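Local atomic coordinates of 3-keto-5-aminohexanoate cleavage protein (Burkholderia xenovorans LB400, PDB entry 3E02), a protein that probably cleaves beta-keto acids such as 3-keto-5-aminohexanoate with the help of a bound zinc ion, as a TIM-barrel enzyme of the BKACE family. Residues P61-P65 with D66-R70. Sequence-based numbering, arbitrary orientation.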
loop_
_atom_site.group_PDB
_atom_site.type_symbol
_atom_site.label_atom_id
_atom_site.label_comp_id
_atom_site.label_asym_id
_atom_site.label_seq_id
_atom_site.Cartn_x
_atom_site.Cartn_y
_atom_site.Cartn_z
ATOM N N PRO A 61 12.907 -32.935 -16.844
ATOM C CA PRO A 61 13.744 -31.756 -17.117
ATOM C C PRO A 61 15.216 -32.085 -17.359
ATOM O O PRO A 61 15.757 -32.978 -16.708
ATOM C CB PRO A 61 13.598 -30.930 -15.841
ATOM C CG PRO A 61 12.237 -31.227 -15.381
ATOM C CD PRO A 61 12.094 -32.713 -15.630
ATOM N N SER A 62 15.827 -31.405 -18.322
ATOM C CA SER A 62 17.236 -31.598 -18.649
ATOM C C SER A 62 17.889 -30.277 -19.034
ATOM O O SER A 62 17.300 -29.512 -19.798
ATOM C CB SER A 62 17.363 -32.563 -19.819
ATOM O OG SER A 62 18.686 -32.598 -20.316
ATOM N N GLN A 63 19.095 -30.033 -18.507
ATOM C CA GLN A 63 19.921 -28.876 -18.897
ATOM C C GLN A 63 21.096 -29.322 -19.782
ATOM O O GLN A 63 22.147 -28.697 -19.788
ATOM C CB GLN A 63 20.388 -28.073 -17.670
ATOM C CG GLN A 63 19.349 -27.126 -17.045
ATOM C CD GLN A 63 19.034 -25.908 -17.894
ATOM O OE1 GLN A 63 18.283 -26.000 -18.870
ATOM N NE2 GLN A 63 19.572 -24.752 -17.507
ATOM N N ASP A 64 20.881 -30.374 -20.576
ATOM C CA ASP A 64 21.873 -30.871 -21.501
ATOM C C ASP A 64 21.933 -29.861 -22.660
ATOM O O ASP A 64 20.932 -29.697 -23.361
ATOM C CB ASP A 64 21.457 -32.261 -22.018
ATOM C CG ASP A 64 22.481 -32.895 -22.938
ATOM O OD1 ASP A 64 23.533 -32.288 -23.245
ATOM O OD2 ASP A 64 22.224 -34.041 -23.359
ATOM N N PRO A 65 23.094 -29.190 -22.868
ATOM C CA PRO A 65 23.206 -28.253 -24.005
ATOM C C PRO A 65 22.915 -28.882 -25.378
ATOM O O PRO A 65 22.433 -28.183 -26.263
ATOM C CB PRO A 65 24.665 -27.775 -23.928
ATOM C CG PRO A 65 25.077 -28.027 -22.537
ATOM C CD PRO A 65 24.371 -29.263 -22.126
ATOM N N ASP A 66 23.203 -30.178 -25.549
ATOM C CA ASP A 66 22.909 -30.887 -26.806
ATOM C C ASP A 66 21.419 -30.877 -27.166
ATOM O O ASP A 66 21.090 -30.807 -28.354
ATOM C CB ASP A 66 23.418 -32.343 -26.776
ATOM C CG ASP A 66 24.950 -32.450 -26.686
ATOM O OD1 ASP A 66 25.671 -31.445 -26.913
ATOM O OD2 ASP A 66 25.430 -33.569 -26.393
ATOM N N LEU A 67 20.539 -30.967 -26.160
ATOM C CA LEU A 67 19.084 -30.877 -26.375
ATOM C C LEU A 67 18.701 -29.464 -26.801
ATOM O O LEU A 67 17.878 -29.304 -27.702
ATOM C CB LEU A 67 18.274 -31.287 -25.129
ATOM C CG LEU A 67 18.229 -32.778 -24.821
ATOM C CD1 LEU A 67 17.538 -33.012 -23.487
ATOM C CD2 LEU A 67 17.527 -33.536 -25.962
ATOM N N PHE A 68 19.292 -28.453 -26.152
ATOM C CA PHE A 68 19.096 -27.052 -26.558
ATOM C C PHE A 68 19.519 -26.810 -28.011
ATOM O O PHE A 68 18.807 -26.139 -28.757
ATOM C CB PHE A 68 19.804 -26.076 -25.617
ATOM C CG PHE A 68 19.075 -25.839 -24.336
ATOM C CD1 PHE A 68 19.248 -26.681 -23.248
ATOM C CD2 PHE A 68 18.202 -24.756 -24.213
ATOM C CE1 PHE A 68 18.563 -26.453 -22.039
ATOM C CE2 PHE A 68 17.519 -24.516 -23.025
ATOM C CZ PHE A 68 17.697 -25.367 -21.932
HETATM N N MSE A 69 20.638 -27.411 -28.432
HETATM C CA MSE A 69 21.099 -27.298 -29.831
HETATM C C MSE A 69 20.206 -28.001 -30.855
HETATM O O MSE A 69 20.398 -27.795 -32.056
HETATM C CB MSE A 69 22.568 -27.714 -29.975
HETATM C CG MSE A 69 23.501 -26.792 -29.212
HETATM SE SE MSE A 69 23.263 -24.891 -29.684
HETATM C CE MSE A 69 23.974 -24.163 -28.084
ATOM N N ARG A 70 19.249 -28.816 -30.390
ATOM C CA ARG A 70 18.236 -29.435 -31.257
ATOM C C ARG A 70 16.989 -28.551 -31.450
ATOM O O ARG A 70 16.115 -28.907 -32.247
ATOM C CB ARG A 70 17.880 -30.835 -30.768
ATOM C CG ARG A 70 19.029 -31.827 -30.965
ATOM C CD ARG A 70 18.897 -33.095 -30.131
ATOM N NE ARG A 70 17.653 -33.823 -30.376
ATOM C CZ ARG A 70 17.286 -34.942 -29.750
ATOM N NH1 ARG A 70 18.060 -35.502 -28.812
ATOM N NH2 ARG A 70 16.112 -35.497 -30.059
#
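The ring of Phe-68 is met at its edge by two oxygens from the turn before it: Asp-64 O lies in the ring plane, 3.5 Å from Phe-68 CD1, and Gln-63 OE1 sits near that plane, 3.2 Å from Phe-68 CZ. Pro-65 CA and Ser-62 O approach more obliquely. Such edge contacts suit a phenylalanine, whose rim of C-H groups is slightly positive. The motif is an N-capped helix start, two residues beyond the short strand 61-62 that pairs antiparallel with strand 48-54 of the TIM barrel. The amide of Gln-63 is turned 72° from the ring; a chain bent at chi2 brings OE1 to the ring, while NE2 is held by Thr-86 O. Phe-68 also packs on Ala-53 and Pro-101, and its side chain comes within about 5 Å of that of the zinc ligand His-52.

Asp-64 is the N-cap: its OD1 accepts from Asp-66 N at 3.1 Å, the donor standing above the carboxylate plane. A chi1 of -177° sets CG beside the carbonyl carbon, from where OD1 meets that N-H. A short acidic side chain fits here, since its charge would suit the positive end of the helix dipole. Pro-65 follows naturally: the first helical turn needs no N-H from it, its ring fixes phi, and its O accepts from Met-69 N at 2.9 Å. Asp-64 O takes weak bonds from Leu-67 N and Phe-68 N. Asp-66 is similarly suited to the helix start, although its OD2 comes within 3.9 Å of Asp-64 OD1, which probably costs some repulsion. Leu-67, buried against Ala-53 and Pro-56, lays its CD1 methyl 3.4 Å from Ser-62 OG. That hydroxyl oxygen closes an ST turn, accepting from Asp-64 N at 3.1 Å with an N-H...O angle of 154°.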